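Domain of Unknown Function with a Cystatin-Like Fold (Nostoc punctiforme, PDB 2RGQ) is of unknown function but has the cystatin-like alpha+beta fold of SnoaL-like domains in the NTF2 clan, a scaffold often built around a pocket. Local coordinates at residues Ile125-Asp128 with Pro129-Leu133; Gly39-Gln42 with Gly43-Ile47. One frame throughout, in Å; residues are numbered along the deposited sequence.

Interaction 1: residues Ile125-Asp128 with Pro129-Leu133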
loop_
_atom_site.group_PDB
_atom_site.type_symbol
_atom_site.label_atom_id
_atom_site.label_comp_id
_atom_site.label_asym_id
_atom_site.label_seq_id
_atom_site.Cartn_x
_atom_site.Cartn_y
_atom_site.Cartn_z
ATOM N N ILE B 125 -3.025 -1.954 -17.798
ATOM C CA ILE B 125 -3.951 -1.367 -16.828
ATOM C C ILE B 125 -5.377 -1.693 -17.276
ATOM O O ILE B 125 -5.762 -1.363 -18.399
ATOM C CB ILE B 125 -3.740 0.161 -16.709
ATOM C CG1 ILE B 125 -2.281 0.474 -16.341
ATOM C CG2 ILE B 125 -4.715 0.737 -15.674
ATOM C CD1 ILE B 125 -1.921 1.893 -16.143
ATOM N N GLU B 126 -6.145 -2.346 -16.399
ATOM C CA GLU B 126 -7.515 -2.770 -16.664
ATOM C C GLU B 126 -8.366 -1.914 -15.760
ATOM O O GLU B 126 -8.544 -2.231 -14.587
ATOM C CB GLU B 126 -7.656 -4.271 -16.378
ATOM C CG GLU B 126 -6.722 -5.102 -17.257
ATOM C CD GLU B 126 -6.875 -6.620 -17.096
ATOM O OE1 GLU B 126 -7.563 -7.092 -16.150
ATOM O OE2 GLU B 126 -6.286 -7.360 -17.935
ATOM N N VAL B 127 -8.832 -0.793 -16.316
ATOM C CA VAL B 127 -9.583 0.203 -15.572
ATOM C C VAL B 127 -10.977 -0.274 -15.162
ATOM O O VAL B 127 -11.724 -0.855 -16.005
ATOM C CB VAL B 127 -9.654 1.537 -16.411
ATOM C CG1 VAL B 127 -10.625 2.532 -15.799
ATOM C CG2 VAL B 127 -8.246 2.146 -16.555
ATOM N N ASP B 128 -11.344 -0.008 -13.907
ATOM C CA ASP B 128 -12.671 -0.310 -13.404
ATOM C C ASP B 128 -13.719 0.636 -14.039
ATOM O O ASP B 128 -13.397 1.767 -14.366
ATOM C CB ASP B 128 -12.680 -0.288 -11.868
ATOM C CG ASP B 128 -11.916 -1.463 -11.287
ATOM O OD1 ASP B 128 -11.976 -2.560 -11.898
ATOM O OD2 ASP B 128 -11.298 -1.318 -10.198
ATOM N N PRO B 129 -14.972 0.165 -14.202
ATOM C CA PRO B 129 -16.042 0.921 -14.898
ATOM C C PRO B 129 -16.398 2.297 -14.307
ATOM O O PRO B 129 -17.066 3.092 -14.958
ATOM C CB PRO B 129 -17.248 -0.030 -14.842
ATOM C CG PRO B 129 -16.817 -1.274 -14.213
ATOM C CD PRO B 129 -15.443 -1.151 -13.722
ATOM N N SER B 130 -15.949 2.586 -13.091
ATOM C CA SER B 130 -16.234 3.867 -12.459
ATOM C C SER B 130 -15.619 5.074 -13.128
ATOM O O SER B 130 -16.097 6.170 -12.890
ATOM C CB SER B 130 -15.771 3.862 -11.006
ATOM O OG SER B 130 -14.378 3.677 -10.905
ATOM N N LEU B 131 -14.584 4.883 -13.959
ATOM C CA LEU B 131 -13.839 6.000 -14.538
ATOM C C LEU B 131 -14.750 6.910 -15.341
ATOM O O LEU B 131 -15.381 6.423 -16.278
ATOM C CB LEU B 131 -12.691 5.519 -15.423
ATOM C CG LEU B 131 -11.649 6.611 -15.783
ATOM C CD1 LEU B 131 -10.716 6.891 -14.596
ATOM C CD2 LEU B 131 -10.843 6.214 -16.980
ATOM N N PRO B 132 -14.854 8.198 -14.945
ATOM C CA PRO B 132 -15.651 9.174 -15.673
ATOM C C PRO B 132 -15.440 9.145 -17.192
ATOM O O PRO B 132 -16.419 9.178 -17.901
ATOM C CB PRO B 132 -15.172 10.502 -15.099
ATOM C CG PRO B 132 -14.861 10.173 -13.699
ATOM C CD PRO B 132 -14.255 8.814 -13.743
ATOM N N LEU B 133 -14.190 9.034 -17.664
ATOM C CA LEU B 133 -13.892 8.960 -19.101
ATOM C C LEU B 133 -14.568 7.749 -19.807
ATOM O O LEU B 133 -14.754 7.772 -21.023
ATOM C CB LEU B 133 -12.371 8.961 -19.339
ATOM C CG LEU B 133 -11.874 9.174 -20.779
ATOM C CD1 LEU B 133 -12.227 10.594 -21.285
ATOM C CD2 LEU B 133 -10.401 8.936 -20.884
HETATM O O HOH W 1 -12.096 3.459 -12.506
#
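Val127 meets Leu131 where the chain leaves its last strand and folds back on itself. Val127 is modelled in two conformers; in the one described here, CG1 lies 3.7 Å from Leu131 CB. In that conformer this branch stands anti to the backbone N (chi1 170°), which carries it over to the turn. The two apolar side chains cross at a slant. Phe44 of the same chain packs on both.

Asp128 comes next and opens a type I beta turn that runs to Leu131. The turn follows strand 117-127, the last in the chain, which lies inside the cystatin-like sheet between strands 39-43 and 101-114. Its closing bond, Leu131 N to Asp128 O, is weak: it is long at 3.4 Å, though nearly straight at 169°. A water adds a second link. It donates to Asp128 O at 2.8 Å and accepts from Ser130 OG at 2.8 Å. The carbonyl oxygen of Asp128 is thus gripped by the turn amide and the water together.

The pyrrolidine ring of Pro129 is joined directly to this carbonyl group. The Asp128 carboxylate serves other partners. OD2 is hydrogen-bonded to Ser104 OG on the strand 101-114 and forms a salt bridge with Arg70 NE of the second subunit. Pro129 packs on Arg96 of that subunit, and Ser130 on its Asp98.

Interaction 2: residues Gly39-Gln42 with Gly43-Ile47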
loop_
_atom_site.group_PDB
_atom_site.type_symbol
_atom_site.label_atom_id
_atom_site.label_comp_id
_atom_site.label_asym_id
_atom_site.label_seq_id
_atom_site.Cartn_x
_atom_site.Cartn_y
_atom_site.Cartn_z
ATOM N N GLY B 39 9.877 -0.928 -23.844
ATOM C CA GLY B 39 8.785 -1.183 -22.938
ATOM C C GLY B 39 7.486 -0.597 -23.439
ATOM O O GLY B 39 7.512 0.329 -24.231
ATOM N N ALA B 40 6.361 -1.110 -22.927
ATOM C CA ALA B 40 5.056 -0.692 -23.399
ATOM C C ALA B 40 4.066 -0.508 -22.261
ATOM O O ALA B 40 4.213 -1.134 -21.205
ATOM C CB ALA B 40 4.491 -1.692 -24.398
ATOM N N LEU B 41 3.120 0.402 -22.488
ATOM C CA LEU B 41 1.971 0.671 -21.590
ATOM C C LEU B 41 0.706 0.479 -22.405
ATOM O O LEU B 41 0.544 1.142 -23.468
ATOM C CB LEU B 41 1.981 2.095 -21.057
ATOM C CG LEU B 41 0.791 2.502 -20.147
ATOM C CD1 LEU B 41 0.616 1.603 -18.951
ATOM C CD2 LEU B 41 0.917 3.960 -19.678
ATOM N N GLN B 42 -0.184 -0.406 -21.924
ATOM C CA GLN B 42 -1.474 -0.664 -22.557
ATOM C C GLN B 42 -2.615 -0.450 -21.586
ATOM O O GLN B 42 -2.563 -0.932 -20.478
ATOM C CB GLN B 42 -1.563 -2.104 -23.047
ATOM C CG GLN B 42 -2.811 -2.427 -23.855
ATOM C CD GLN B 42 -2.745 -3.795 -24.483
ATOM O OE1 GLN B 42 -2.036 -4.699 -23.994
ATOM N NE2 GLN B 42 -3.462 -3.955 -25.595
ATOM N N GLY B 43 -3.676 0.195 -22.068
ATOM C CA GLY B 43 -4.942 0.344 -21.346
ATOM C C GLY B 43 -6.062 0.395 -22.393
ATOM O O GLY B 43 -5.810 0.202 -23.579
ATOM N N PHE B 44 -7.295 0.669 -21.977
ATOM C CA PHE B 44 -8.418 0.746 -22.913
ATOM C C PHE B 44 -8.166 1.772 -24.019
ATOM O O PHE B 44 -8.689 1.621 -25.098
ATOM C CB PHE B 44 -9.764 1.057 -22.189
ATOM C CG PHE B 44 -9.840 2.444 -21.592
ATOM C CD1 PHE B 44 -10.252 3.540 -22.371
ATOM C CD2 PHE B 44 -9.526 2.659 -20.271
ATOM C CE1 PHE B 44 -10.299 4.817 -21.828
ATOM C CE2 PHE B 44 -9.575 3.920 -19.711
ATOM C CZ PHE B 44 -9.959 5.015 -20.504
ATOM N N TRP B 45 -7.415 2.829 -23.689
ATOM C CA TRP B 45 -7.070 3.946 -24.603
ATOM C C TRP B 45 -6.099 3.598 -25.767
ATOM O O TRP B 45 -5.996 4.360 -26.750
ATOM C CB TRP B 45 -6.520 5.137 -23.789
ATOM C CG TRP B 45 -5.309 4.792 -23.040
ATOM C CD1 TRP B 45 -4.033 4.677 -23.533
ATOM C CD2 TRP B 45 -5.257 4.369 -21.684
ATOM N NE1 TRP B 45 -3.205 4.241 -22.551
ATOM C CE2 TRP B 45 -3.923 4.036 -21.403
ATOM C CE3 TRP B 45 -6.225 4.210 -20.682
ATOM C CZ2 TRP B 45 -3.516 3.598 -20.138
ATOM C CZ3 TRP B 45 -5.832 3.787 -19.431
ATOM C CH2 TRP B 45 -4.493 3.471 -19.165
ATOM N N GLY B 46 -5.378 2.481 -25.652
ATOM C CA GLY B 46 -4.421 2.044 -26.658
ATOM C C GLY B 46 -3.125 1.586 -26.005
ATOM O O GLY B 46 -3.071 1.356 -24.775
ATOM N N ILE B 47 -2.096 1.510 -26.848
ATOM C CA ILE B 47 -0.769 1.028 -26.510
ATOM C C ILE B 47 0.248 2.121 -26.861
ATOM O O ILE B 47 0.135 2.756 -27.908
ATOM C CB ILE B 47 -0.403 -0.215 -27.355
ATOM C CG1 ILE B 47 -1.384 -1.369 -27.115
ATOM C CG2 ILE B 47 1.022 -0.651 -27.060
ATOM C CD1 ILE B 47 -1.171 -2.603 -27.973
HETATM O O HOH W 2 -0.523 3.668 -23.468
HETATM O O HOH W 3 -5.257 -1.501 -25.917
#
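Gln42 and Ile47 lie side by side and point the same way from one face of a beta hairpin. They form an antiparallel non-hydrogen-bonded pair, with CA atoms 4.4 Å apart. Gln42 CG is anti to its own N (chi1 -174°) and the chain stays extended beyond it, which lays it along the isoleucine. Its CG is 3.7 Å from Ile47 CG1, and its NE2 is 3.6 Å from Ile47 CD1. The amide end looks elsewhere for polar partners. OE1 is hydrogen-bonded to Gln124 on the strand 117-127. NE2 gives a hydrogen bond to a water, which in turn donates to Gly43 O. A leucine in place of Gln42 would probably keep some packing on Ile47 but leave Gln124 NE2 and this water without their amide partner.

The indole of Trp45 sits over the turn. Gly43 CA lies 3.6 Å above one ring face, toward the rim. The absence of a side chain at Gly43 lets its CA lie this close to the ring. Leu41 CG comes to the indole edge near its plane, 4.4 Å from CZ2. A second water bridges Trp45 NE1 and Leu41 O. Phe65 meets the indole as well, and Met61 packs on it from the helix 51-66.

Gly43 to Gly46 is a type I turn with backbone bonds both ways between its end residues. Two CA-H...O contacts follow: Gln42 CA to Gly46 O at 3.4 Å, and Ile47 CA to Leu41 O at 3.3 Å. The hairpin end is therefore held by backbone bonds within the turn, these two contacts, apolar packing and the water from Leu41 O to Trp45 NE1; the other water ties the Gln42 amide to the adjoining Gly43 carbonyl.

From the N terminus, interaction 2 comes first. It closes the hairpin between the strands 39-43 and 46-49. The chain then passes through the helix 51-66 and three long strands before the strand 117-127 leads into interaction 1, the turn after it. The two contacts are in series and neither nest nor cross. They meet in space because 117-127 lies beside 39-43 in the sheet. Ile125 N probably bonds to Gln42 O, and Ile125 packs on Leu41. The hairpin tip leans on the tail through Phe44. Together they tie the hairpin at one side of the sheet to the C-terminal tail, which faces the second subunit.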